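Local atomic coordinates of probable adenylyl-sulfate kinase (Synechocystis sp., PDB entry 5CB8), a protein that catalyses the ATP-dependent 3'-phosphorylation of adenosine 5'-phosphosulfate to 3'-phosphoadenylyl sulfate, the activated form of sulfate, in sulfur metabolism. Residues Q23-S34 and G97-S106; L59-T69 and R79-S90. All blocks are in the same frame, centred on the assembly; numbering follows the deposited sequence.

Contact 1: residues Q23-S34 and G97-S106. With ADX (adenosine-5'-phosphosulfate), chain G.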
loop_
_atom_site.group_PDB
_atom_site.type_symbol
_atom_site.label_atom_id
_atom_site.label_comp_id
_atom_site.label_asym_id
_atom_site.label_seq_id
_atom_site.Cartn_x
_atom_site.Cartn_y
_atom_site.Cartn_z
ATOM N N GLN B 23 -4.486 -4.221 -21.551
ATOM C CA GLN B 23 -4.336 -3.362 -20.384
ATOM C C GLN B 23 -2.882 -3.251 -19.929
ATOM O O GLN B 23 -2.218 -4.263 -19.687
ATOM C CB GLN B 23 -5.203 -3.915 -19.249
ATOM C CG GLN B 23 -5.322 -3.026 -18.034
ATOM C CD GLN B 23 -5.904 -3.764 -16.839
ATOM O OE1 GLN B 23 -6.755 -4.647 -16.986
ATOM N NE2 GLN B 23 -5.435 -3.413 -15.647
ATOM N N ARG B 24 -2.389 -2.019 -19.823
ATOM C CA ARG B 24 -1.076 -1.765 -19.231
ATOM C C ARG B 24 -1.263 -0.961 -17.956
ATOM O O ARG B 24 -2.198 -0.165 -17.850
ATOM C CB ARG B 24 -0.182 -0.974 -20.188
ATOM C CG ARG B 24 -0.026 -1.600 -21.567
ATOM C CD ARG B 24 0.753 -0.667 -22.492
ATOM N NE ARG B 24 0.944 -1.224 -23.833
ATOM C CZ ARG B 24 1.658 -0.636 -24.791
ATOM N NH1 ARG B 24 2.254 0.528 -24.562
ATOM N NH2 ARG B 24 1.782 -1.213 -25.979
ATOM N N GLY B 25 -0.371 -1.153 -16.990
ATOM C CA GLY B 25 -0.502 -0.456 -15.721
ATOM C C GLY B 25 -0.270 1.040 -15.847
ATOM O O GLY B 25 0.597 1.481 -16.608
ATOM N N VAL B 26 -1.042 1.817 -15.093
ATOM C CA VAL B 26 -0.929 3.267 -15.114
ATOM C C VAL B 26 -1.609 3.869 -13.888
ATOM O O VAL B 26 -2.660 3.392 -13.444
ATOM C CB VAL B 26 -1.506 3.863 -16.448
ATOM C CG1 VAL B 26 -2.969 3.495 -16.625
ATOM C CG2 VAL B 26 -1.317 5.376 -16.501
ATOM N N THR B 27 -0.987 4.890 -13.310
ATOM C CA THR B 27 -1.622 5.655 -12.243
ATOM C C THR B 27 -2.242 6.914 -12.835
ATOM O O THR B 27 -1.546 7.734 -13.439
ATOM C CB THR B 27 -0.613 6.036 -11.160
ATOM O OG1 THR B 27 -0.209 4.846 -10.462
ATOM C CG2 THR B 27 -1.223 7.023 -10.163
ATOM N N ILE B 28 -3.556 7.047 -12.685
ATOM C CA ILE B 28 -4.269 8.237 -13.137
ATOM C C ILE B 28 -4.499 9.102 -11.901
ATOM O O ILE B 28 -5.260 8.718 -11.008
ATOM C CB ILE B 28 -5.608 7.853 -13.800
ATOM C CG1 ILE B 28 -5.358 6.858 -14.945
ATOM C CG2 ILE B 28 -6.351 9.100 -14.305
ATOM C CD1 ILE B 28 -6.620 6.204 -15.463
ATOM N N TRP B 29 -3.831 10.257 -11.848
ATOM C CA TRP B 29 -3.714 11.027 -10.608
ATOM C C TRP B 29 -4.502 12.334 -10.662
ATOM O O TRP B 29 -4.084 13.294 -11.319
ATOM C CB TRP B 29 -2.237 11.337 -10.310
ATOM C CG TRP B 29 -2.004 11.912 -8.939
ATOM C CD1 TRP B 29 -2.268 13.190 -8.527
ATOM C CD2 TRP B 29 -1.466 11.227 -7.797
ATOM N NE1 TRP B 29 -1.928 13.340 -7.200
ATOM C CE2 TRP B 29 -1.435 12.149 -6.733
ATOM C CE3 TRP B 29 -1.011 9.918 -7.580
ATOM C CZ2 TRP B 29 -0.972 11.805 -5.460
ATOM C CZ3 TRP B 29 -0.543 9.579 -6.318
ATOM C CH2 TRP B 29 -0.524 10.521 -5.274
ATOM N N LEU B 30 -5.637 12.370 -9.964
ATOM C CA LEU B 30 -6.484 13.559 -9.959
ATOM C C LEU B 30 -6.117 14.474 -8.785
ATOM O O LEU B 30 -6.209 14.081 -7.616
ATOM C CB LEU B 30 -7.968 13.175 -9.900
ATOM C CG LEU B 30 -8.612 12.830 -11.252
ATOM C CD1 LEU B 30 -7.963 11.618 -11.886
ATOM C CD2 LEU B 30 -10.112 12.593 -11.121
ATOM N N THR B 31 -5.692 15.692 -9.113
ATOM C CA THR B 31 -5.327 16.683 -8.118
ATOM C C THR B 31 -6.234 17.907 -8.279
ATOM O O THR B 31 -6.689 18.198 -9.380
ATOM C CB THR B 31 -3.835 17.086 -8.279
ATOM O OG1 THR B 31 -3.491 18.095 -7.327
ATOM C CG2 THR B 31 -3.557 17.604 -9.685
ATOM N N GLY B 32 -6.506 18.619 -7.188
ATOM C CA GLY B 32 -7.353 19.799 -7.280
ATOM C C GLY B 32 -7.937 20.171 -5.932
ATOM O O GLY B 32 -7.804 19.410 -4.972
ATOM N N LEU B 33 -8.604 21.325 -5.863
ATOM C CA LEU B 33 -9.147 21.836 -4.595
ATOM C C LEU B 33 -10.203 20.915 -4.009
ATOM O O LEU B 33 -10.795 20.104 -4.728
ATOM C CB LEU B 33 -9.781 23.216 -4.814
ATOM C CG LEU B 33 -8.840 24.324 -5.305
ATOM C CD1 LEU B 33 -9.610 25.625 -5.510
ATOM C CD2 LEU B 33 -7.720 24.517 -4.289
ATOM N N SER B 34 -10.455 21.048 -2.705
ATOM C CA SER B 34 -11.611 20.389 -2.091
ATOM C C SER B 34 -12.875 20.900 -2.761
ATOM O O SER B 34 -13.087 22.116 -2.849
ATOM C CB SER B 34 -11.680 20.685 -0.593
ATOM O OG SER B 34 -12.964 20.353 -0.061
ATOM N N GLY B 97 0.638 -4.089 -13.619
ATOM C CA GLY B 97 -0.393 -4.086 -14.649
ATOM C C GLY B 97 -1.731 -3.472 -14.275
ATOM O O GLY B 97 -2.637 -3.410 -15.112
ATOM N N VAL B 98 -1.862 -3.006 -13.036
ATOM C CA VAL B 98 -3.134 -2.458 -12.563
ATOM C C VAL B 98 -3.309 -0.981 -12.947
ATOM O O VAL B 98 -2.347 -0.205 -12.937
ATOM C CB VAL B 98 -3.265 -2.610 -11.033
ATOM C CG1 VAL B 98 -4.650 -2.204 -10.567
ATOM C CG2 VAL B 98 -2.990 -4.046 -10.614
ATOM N N ILE B 99 -4.535 -0.601 -13.299
ATOM C CA ILE B 99 -4.871 0.799 -13.514
ATOM C C ILE B 99 -5.271 1.375 -12.158
ATOM O O ILE B 99 -6.210 0.891 -11.528
ATOM C CB ILE B 99 -6.040 0.952 -14.510
ATOM C CG1 ILE B 99 -5.594 0.567 -15.925
ATOM C CG2 ILE B 99 -6.571 2.379 -14.502
ATOM C CD1 ILE B 99 -6.737 0.502 -16.943
ATOM N N VAL B 100 -4.547 2.390 -11.694
ATOM C CA VAL B 100 -4.799 2.955 -10.373
ATOM C C VAL B 100 -5.396 4.348 -10.505
ATOM O O VAL B 100 -4.810 5.218 -11.156
ATOM C CB VAL B 100 -3.494 3.046 -9.555
ATOM C CG1 VAL B 100 -3.786 3.537 -8.128
ATOM C CG2 VAL B 100 -2.808 1.689 -9.522
ATOM N N LEU B 101 -6.567 4.556 -9.906
ATOM C CA LEU B 101 -7.193 5.881 -9.903
ATOM C C LEU B 101 -6.952 6.530 -8.552
ATOM O O LEU B 101 -7.469 6.057 -7.542
ATOM C CB LEU B 101 -8.708 5.774 -10.129
ATOM C CG LEU B 101 -9.275 5.665 -11.545
ATOM C CD1 LEU B 101 -8.452 4.767 -12.423
ATOM C CD2 LEU B 101 -10.722 5.190 -11.520
ATOM N N VAL B 102 -6.177 7.609 -8.528
ATOM C CA VAL B 102 -5.934 8.332 -7.276
ATOM C C VAL B 102 -6.713 9.634 -7.280
ATOM O O VAL B 102 -6.725 10.358 -8.281
ATOM C CB VAL B 102 -4.444 8.640 -7.082
ATOM C CG1 VAL B 102 -4.227 9.506 -5.821
ATOM C CG2 VAL B 102 -3.646 7.339 -6.978
ATOM N N SER B 103 -7.384 9.923 -6.169
ATOM C CA SER B 103 -8.063 11.198 -6.003
ATOM C C SER B 103 -7.587 11.793 -4.687
ATOM O O SER B 103 -7.934 11.295 -3.615
ATOM C CB SER B 103 -9.578 11.006 -5.958
ATOM O OG SER B 103 -10.240 12.249 -5.774
ATOM N N ALA B 104 -6.786 12.851 -4.766
ATOM C CA ALA B 104 -6.223 13.461 -3.567
ATOM C C ALA B 104 -5.913 14.914 -3.859
ATOM O O ALA B 104 -5.473 15.239 -4.957
ATOM C CB ALA B 104 -4.951 12.723 -3.135
ATOM N N ILE B 105 -6.142 15.788 -2.883
ATOM C CA ILE B 105 -5.855 17.200 -3.097
ATOM C C ILE B 105 -4.427 17.347 -3.599
ATOM O O ILE B 105 -4.207 18.035 -4.593
ATOM C CB ILE B 105 -6.069 18.051 -1.836
ATOM C CG1 ILE B 105 -7.562 18.194 -1.535
ATOM C CG2 ILE B 105 -5.465 19.444 -2.023
ATOM C CD1 ILE B 105 -7.826 18.983 -0.247
ATOM N N SER B 106 -3.487 16.643 -2.957
ATOM C CA SER B 106 -2.070 16.666 -3.345
ATOM C C SER B 106 -1.598 18.050 -3.789
ATOM O O SER B 106 -1.238 18.254 -4.955
ATOM C CB SER B 106 -1.778 15.628 -4.437
ATOM O OG SER B 106 -2.743 15.659 -5.481
HETATM S SB ADX G . -3.922 15.903 0.849
HETATM O O1B ADX G . -3.111 15.153 1.815
HETATM O O2B ADX G . -3.780 15.357 -0.513
HETATM O O3B ADX G . -3.529 17.318 0.894
HETATM P PA ADX G . -6.361 14.609 0.974
HETATM O O1A ADX G . -5.713 13.295 1.399
HETATM O O2A ADX G . -6.893 14.562 -0.455
HETATM O O3A ADX G . -5.380 15.834 1.248
HETATM O "O5'" ADX G . -7.589 14.872 1.970
HETATM C "C5'" ADX G . -8.426 15.970 1.754
HETATM C "C4'" ADX G . -9.720 15.844 2.343
HETATM O "O4'" ADX G . -9.582 16.011 3.800
HETATM C "C3'" ADX G . -10.622 16.902 1.878
HETATM O "O3'" ADX G . -11.461 16.390 0.939
HETATM C "C2'" ADX G . -11.402 17.306 3.071
HETATM O "O2'" ADX G . -12.577 16.637 3.096
HETATM C "C1'" ADX G . -10.600 16.878 4.256
HETATM N N9 ADX G . -9.994 17.931 5.019
HETATM C C8 ADX G . -10.039 18.076 6.365
HETATM N N7 ADX G . -9.218 19.071 6.717
HETATM C C5 ADX G . -8.631 19.565 5.598
HETATM C C6 ADX G . -7.698 20.577 5.378
HETATM N N6 ADX G . -7.125 21.318 6.489
HETATM N N1 ADX G . -7.310 20.835 4.112
HETATM C C2 ADX G . -7.801 20.118 3.077
HETATM N N3 ADX G . -8.692 19.132 3.260
HETATM C C4 ADX G . -9.124 18.832 4.508
#

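Contact 2: residues L59-T69 and R79-S90. With ADX (adenosine-5'-phosphosulfate), chain G; SO4 (sulfate ion), chain I.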
loop_
_atom_site.group_PDB
_atom_site.type_symbol
_atom_site.label_atom_id
_atom_site.label_comp_id
_atom_site.label_asym_id
_atom_site.label_seq_id
_atom_site.Cartn_x
_atom_site.Cartn_y
_atom_site.Cartn_z
ATOM N N LEU B 59 -7.735 4.754 -5.140
ATOM C CA LEU B 59 -7.189 5.254 -3.884
ATOM C C LEU B 59 -7.657 6.696 -3.722
ATOM O O LEU B 59 -7.070 7.621 -4.285
ATOM C CB LEU B 59 -5.654 5.143 -3.864
ATOM C CG LEU B 59 -5.073 3.716 -3.952
ATOM C CD1 LEU B 59 -3.549 3.750 -4.105
ATOM C CD2 LEU B 59 -5.460 2.881 -2.728
ATOM N N ASP B 60 -8.747 6.865 -2.976
ATOM C CA ASP B 60 -9.364 8.161 -2.730
ATOM C C ASP B 60 -8.850 8.678 -1.394
ATOM O O ASP B 60 -9.001 8.006 -0.365
ATOM C CB ASP B 60 -10.886 7.959 -2.682
ATOM C CG ASP B 60 -11.673 9.259 -2.493
ATOM O OD1 ASP B 60 -11.112 10.289 -2.062
ATOM O OD2 ASP B 60 -12.893 9.232 -2.762
ATOM N N GLY B 61 -8.249 9.868 -1.401
ATOM C CA GLY B 61 -7.703 10.457 -0.185
ATOM C C GLY B 61 -8.638 10.433 1.018
ATOM O O GLY B 61 -8.208 10.106 2.137
ATOM N N ASP B 62 -9.906 10.786 0.797
ATOM C CA ASP B 62 -10.895 10.799 1.877
ATOM C C ASP B 62 -11.048 9.411 2.481
ATOM O O ASP B 62 -11.282 9.262 3.680
ATOM C CB ASP B 62 -12.274 11.209 1.365
ATOM C CG ASP B 62 -12.305 12.595 0.745
ATOM O OD1 ASP B 62 -11.335 13.368 0.905
ATOM O OD2 ASP B 62 -13.332 12.906 0.093
ATOM N N VAL B 63 -10.964 8.391 1.632
ATOM C CA VAL B 63 -11.184 7.016 2.085
ATOM C C VAL B 63 -9.906 6.407 2.665
ATOM O O VAL B 63 -9.932 5.802 3.743
ATOM C CB VAL B 63 -11.717 6.137 0.952
ATOM C CG1 VAL B 63 -11.875 4.698 1.421
ATOM C CG2 VAL B 63 -13.061 6.681 0.465
ATOM N N VAL B 64 -8.778 6.583 1.981
ATOM C CA VAL B 64 -7.546 5.989 2.507
ATOM C C VAL B 64 -7.111 6.628 3.821
ATOM O O VAL B 64 -6.437 5.985 4.631
ATOM C CB VAL B 64 -6.397 5.953 1.482
ATOM C CG1 VAL B 64 -6.840 5.169 0.244
ATOM C CG2 VAL B 64 -5.960 7.358 1.104
ATOM N N ARG B 65 -7.522 7.874 4.060
ATOM C CA ARG B 65 -7.233 8.509 5.355
ATOM C C ARG B 65 -7.983 7.852 6.517
ATOM O O ARG B 65 -7.756 8.187 7.683
ATOM C CB ARG B 65 -7.502 10.020 5.322
ATOM C CG ARG B 65 -6.346 10.836 4.727
ATOM C CD ARG B 65 -6.717 12.324 4.623
ATOM N NE ARG B 65 -5.579 13.149 4.210
ATOM C CZ ARG B 65 -4.691 13.665 5.060
ATOM N NH1 ARG B 65 -4.798 13.432 6.370
ATOM N NH2 ARG B 65 -3.685 14.399 4.606
ATOM N N THR B 66 -8.866 6.910 6.209
ATOM C CA THR B 66 -9.505 6.137 7.268
ATOM C C THR B 66 -8.834 4.774 7.450
ATOM O O THR B 66 -9.203 4.017 8.352
ATOM C CB THR B 66 -11.003 5.904 7.001
ATOM O OG1 THR B 66 -11.150 4.999 5.903
ATOM C CG2 THR B 66 -11.717 7.221 6.685
ATOM N N ASN B 67 -7.876 4.448 6.584
ATOM C CA ASN B 67 -7.147 3.178 6.705
ATOM C C ASN B 67 -5.635 3.327 6.494
ATOM O O ASN B 67 -4.885 3.526 7.462
ATOM C CB ASN B 67 -7.751 2.065 5.814
ATOM C CG ASN B 67 -7.968 2.497 4.356
ATOM O OD1 ASN B 67 -7.068 3.029 3.701
ATOM N ND2 ASN B 67 -9.164 2.237 3.839
ATOM N N LEU B 68 -5.203 3.223 5.243
ATOM C CA LEU B 68 -3.797 3.368 4.854
ATOM C C LEU B 68 -3.097 4.562 5.494
ATOM O O LEU B 68 -1.942 4.461 5.936
ATOM C CB LEU B 68 -3.696 3.503 3.329
ATOM C CG LEU B 68 -2.280 3.617 2.750
ATOM C CD1 LEU B 68 -1.522 2.323 2.959
ATOM C CD2 LEU B 68 -2.306 3.984 1.271
ATOM N N THR B 69 -3.778 5.705 5.538
ATOM C CA THR B 69 -3.140 6.904 6.080
ATOM C C THR B 69 -3.898 7.471 7.272
ATOM O O THR B 69 -3.850 8.669 7.550
ATOM C CB THR B 69 -2.905 7.973 4.995
ATOM O OG1 THR B 69 -4.130 8.236 4.297
ATOM C CG2 THR B 69 -1.882 7.479 3.986
ATOM N N ARG B 79 0.770 15.891 4.966
ATOM C CA ARG B 79 0.305 15.802 3.581
ATOM C C ARG B 79 1.373 15.160 2.698
ATOM O O ARG B 79 1.051 14.400 1.770
ATOM C CB ARG B 79 -0.073 17.181 3.022
ATOM C CG ARG B 79 -1.283 17.838 3.693
ATOM C CD ARG B 79 -1.565 19.161 3.003
ATOM N NE ARG B 79 -2.456 20.062 3.735
ATOM C CZ ARG B 79 -3.721 20.312 3.408
ATOM N NH1 ARG B 79 -4.294 19.685 2.385
ATOM N NH2 ARG B 79 -4.424 21.186 4.123
ATOM N N ASP B 80 2.642 15.448 2.987
ATOM C CA ASP B 80 3.730 14.814 2.239
ATOM C C ASP B 80 3.746 13.313 2.505
ATOM O O ASP B 80 3.866 12.503 1.580
ATOM C CB ASP B 80 5.095 15.431 2.587
ATOM C CG ASP B 80 5.289 16.815 1.981
ATOM O OD1 ASP B 80 4.397 17.280 1.242
ATOM O OD2 ASP B 80 6.349 17.435 2.228
ATOM N N THR B 81 3.632 12.941 3.775
ATOM C CA THR B 81 3.613 11.525 4.126
ATOM C C THR B 81 2.434 10.845 3.447
ATOM O O THR B 81 2.570 9.752 2.883
ATOM C CB THR B 81 3.520 11.326 5.639
ATOM O OG1 THR B 81 4.678 11.901 6.251
ATOM C CG2 THR B 81 3.452 9.835 5.978
ATOM N N ASN B 82 1.280 11.503 3.494
ATOM C CA ASN B 82 0.059 10.944 2.918
ATOM C C ASN B 82 0.226 10.654 1.431
ATOM O O ASN B 82 0.003 9.529 0.966
ATOM C CB ASN B 82 -1.110 11.906 3.169
ATOM C CG ASN B 82 -2.437 11.383 2.623
ATOM O OD1 ASN B 82 -2.883 10.282 2.972
ATOM N ND2 ASN B 82 -3.089 12.185 1.786
ATOM N N ILE B 83 0.645 11.665 0.685
ATOM C CA ILE B 83 0.791 11.522 -0.755
ATOM C C ILE B 83 1.885 10.516 -1.116
ATOM O O ILE B 83 1.711 9.701 -2.027
ATOM C CB ILE B 83 1.052 12.878 -1.420
ATOM C CG1 ILE B 83 -0.158 13.795 -1.199
ATOM C CG2 ILE B 83 1.336 12.704 -2.905
ATOM C CD1 ILE B 83 -1.500 13.167 -1.595
ATOM N N ARG B 84 3.006 10.560 -0.405
ATOM C CA ARG B 84 4.072 9.591 -0.663
ATOM C C ARG B 84 3.630 8.148 -0.402
ATOM O O ARG B 84 4.055 7.221 -1.113
ATOM C CB ARG B 84 5.333 9.946 0.142
ATOM C CG ARG B 84 6.115 11.113 -0.463
ATOM C CD ARG B 84 7.129 11.660 0.510
ATOM N NE ARG B 84 8.059 12.575 -0.149
ATOM C CZ ARG B 84 8.751 13.516 0.481
ATOM N NH1 ARG B 84 8.604 13.679 1.791
ATOM N NH2 ARG B 84 9.590 14.287 -0.202
ATOM N N ARG B 85 2.770 7.949 0.597
ATOM C CA ARG B 85 2.311 6.596 0.919
ATOM C C ARG B 85 1.320 6.094 -0.128
ATOM O O ARG B 85 1.368 4.932 -0.541
ATOM C CB ARG B 85 1.685 6.540 2.318
ATOM C CG ARG B 85 1.442 5.111 2.816
ATOM C CD ARG B 85 0.955 5.108 4.267
ATOM N NE ARG B 85 1.921 5.738 5.167
ATOM C CZ ARG B 85 1.620 6.200 6.378
ATOM N NH1 ARG B 85 0.382 6.105 6.837
ATOM N NH2 ARG B 85 2.559 6.745 7.142
ATOM N N ILE B 86 0.426 6.975 -0.561
ATOM C CA ILE B 86 -0.476 6.661 -1.667
ATOM C C ILE B 86 0.341 6.333 -2.923
ATOM O O ILE B 86 0.025 5.385 -3.661
ATOM C CB ILE B 86 -1.447 7.829 -1.932
ATOM C CG1 ILE B 86 -2.448 7.956 -0.770
ATOM C CG2 ILE B 86 -2.182 7.633 -3.267
ATOM C CD1 ILE B 86 -3.221 9.283 -0.740
ATOM N N GLY B 87 1.400 7.107 -3.155
ATOM C CA GLY B 87 2.278 6.866 -4.299
ATOM C C GLY B 87 2.976 5.513 -4.222
ATOM O O GLY B 87 3.159 4.833 -5.247
ATOM N N PHE B 88 3.384 5.130 -3.012
ATOM C CA PHE B 88 4.024 3.830 -2.790
ATOM C C PHE B 88 3.116 2.698 -3.253
ATOM O O PHE B 88 3.532 1.816 -4.009
ATOM C CB PHE B 88 4.362 3.662 -1.300
ATOM C CG PHE B 88 4.912 2.299 -0.935
ATOM C CD1 PHE B 88 4.063 1.273 -0.543
ATOM C CD2 PHE B 88 6.279 2.060 -0.953
ATOM C CE1 PHE B 88 4.568 0.025 -0.200
ATOM C CE2 PHE B 88 6.793 0.815 -0.604
ATOM C CZ PHE B 88 5.930 -0.201 -0.231
ATOM N N VAL B 89 1.877 2.714 -2.785
ATOM C CA VAL B 89 0.926 1.667 -3.119
ATOM C C VAL B 89 0.574 1.733 -4.601
ATOM O O VAL B 89 0.471 0.696 -5.261
ATOM C CB VAL B 89 -0.348 1.801 -2.263
ATOM C CG1 VAL B 89 -1.391 0.754 -2.654
ATOM C CG2 VAL B 89 0.008 1.683 -0.780
ATOM N N SER B 90 0.396 2.948 -5.122
ATOM C CA SER B 90 0.075 3.129 -6.544
ATOM C C SER B 90 1.176 2.563 -7.432
ATOM O O SER B 90 0.910 1.955 -8.474
ATOM C CB SER B 90 -0.111 4.616 -6.879
ATOM O OG SER B 90 -1.192 5.167 -6.150
HETATM S SB ADX G . -3.922 15.903 0.849
HETATM O O1B ADX G . -3.111 15.153 1.815
HETATM O O2B ADX G . -3.780 15.357 -0.513
HETATM O O3B ADX G . -3.529 17.318 0.894
HETATM P PA ADX G . -6.361 14.609 0.974
HETATM O O1A ADX G . -5.713 13.295 1.399
HETATM O O2A ADX G . -6.893 14.562 -0.455
HETATM O O3A ADX G . -5.380 15.834 1.248
HETATM O "O5'" ADX G . -7.589 14.872 1.970
HETATM C "C5'" ADX G . -8.426 15.970 1.754
HETATM C "C4'" ADX G . -9.720 15.844 2.343
HETATM O "O4'" ADX G . -9.582 16.011 3.800
HETATM C "C3'" ADX G . -10.622 16.902 1.878
HETATM O "O3'" ADX G . -11.461 16.390 0.939
HETATM C "C2'" ADX G . -11.402 17.306 3.071
HETATM O "O2'" ADX G . -12.577 16.637 3.096
HETATM C "C1'" ADX G . -10.600 16.878 4.256
HETATM N N9 ADX G . -9.994 17.931 5.019
HETATM C C8 ADX G . -10.039 18.076 6.365
HETATM N N7 ADX G . -9.218 19.071 6.717
HETATM C C5 ADX G . -8.631 19.565 5.598
HETATM C C6 ADX G . -7.698 20.577 5.378
HETATM N N6 ADX G . -7.125 21.318 6.489
HETATM N N1 ADX G . -7.310 20.835 4.112
HETATM C C2 ADX G . -7.801 20.118 3.077
HETATM N N3 ADX G . -8.692 19.132 3.260
HETATM C C4 ADX G . -9.124 18.832 4.508
HETATM S S SO4 I . 7.588 10.782 4.477
HETATM O O1 SO4 I . 7.117 9.735 3.566
HETATM O O2 SO4 I . 6.969 10.567 5.792
HETATM O O3 SO4 I . 9.045 10.692 4.604
HETATM O O4 SO4 I . 7.232 12.121 3.959
#

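Contact 1: residues Q23-S34 and G97-S106
V102 packs onto the indole of W29 in the closely packed middle of this strand pair. The CG1 methyl of V102 sits over one face of the indole, 3.6 Å from the centroid of the six-membered ring of W29 and only 7° off its normal, a CH-pi contact. Turning about CA-CB puts W29 CG opposite its own backbone N (chi1 -170°), which carries the indole across to the neighbouring strand and brings NE1 within 3.0 Å of S106 OG, close to the ring plane. S106 OG in turn donates to A104 O, so two bonds grip the hydroxyl. An alanine at W29 is likely to leave V102 CG1 without the face it rests on and S106 OG without its indole donor, freer to turn. Alongside, T31 OG1 gives its proton to I105 O at 2.8 Å.

Strands 26-31 and 99-103 are parallel neighbours in the central sheet of a P-loop kinase fold. Main-chain bonds such as V100 N to V26 O, 2.8 Å, zip them together, and the former runs straight into G32, where the ATP-binding loop, known by similarity, begins. On the sheet face opposite W29, I28 CD1 packs 3.8 Å from L101 CD1 and also touches I99 CG2. Beyond the strand end, I105 N and S106 N bind the phosphate and sulfate oxygens of ADX; S106 is, by similarity, the site of the phosphoserine intermediate.

The far end is looser. V26 N reaches V98 O at a longer 3.2 Å, and Q23 NE2 lies 2.8 Å from G97 O in a bond that is weak because its N-H is bent to 115°. OE1 of that amide accepts from the backbone N of R55, while R24 is exposed.

Contact 2: residues L59-T69 and R79-S90
N82 sets out from helix 76-94 with CG trans to its backbone N (chi1 -179°), and T69 holds OG1 between its backbone N and carbonyl carbon (chi1 53°), which brings the hydroxyl to the amide. T69 OG1 donates to N82 OD1 at 2.7 Å, nearly in line with the C=O bond. This bond to OD1 probably keeps the amide from flipping, and N82 ND2 is presented to the ligand, 3.0 Å from ADX O1B, with a weak second bond to O1A.

R65 comes across N82 at about a right angle and lays one guanidinium face toward it, the guanidinium and amide planes 46° apart. The extended chain of R65 delivers its NE to ADX O1A at 2.8 Å and its NH2 to ADX O1B at 2.9 Å, so one arginine spans phosphate and sulfate. R79 adds NH1 to ADX O3B, 2.9 Å, while its NE is paired with D159; F74 makes a cation-pi contact with R65.

Further along the helix the chemistry turns apolar. V64 CG2 packs 3.8 Å from I86 CD1, and L68 CD2 lies 3.9 Å from V89 CG2, the two side chains running antiparallel alongside one another. L59 CD1 rests against S90 OG, a hydroxyl already bonded to I86 O. R85 bends at chi3, so that NH1 meets L68 O at 3.0 Å, on a lone pair and in the guanidinium plane; L68 and R85 also pack on R85 and L68 of the second subunit.

D60 caps the short helix 61-64 by accepting from D62 N, and D62 OD1 accepts from the ribose O3' of ADX. Asparagine and arginines gathered round phosphate and sulfate, with an aspartate on the ribose, are part of the adenosine-5'-phosphosulfate site of an APS kinase.

In the fold
Contact 1 lies in the heart of the sheet and contact 2 on one flank of it, though both are largely buried. They join directly: strand 56-60 neighbours strand 99-103, with L59 N and G61 N probably bonded to L101 O and S103 O, and helix 76-94 lays I83 and S90 against W29 and V102. Along the chain, 59-69 and 79-90 fall inside the loop that 23-34 and 97-106 close. Contact 1 relies on regular main-chain bonds between strands, whereas contact 2 depends on side chains, with charged and amide groups at its ligand end. Both reach ADX, one with backbone amides, the other chiefly with side chains.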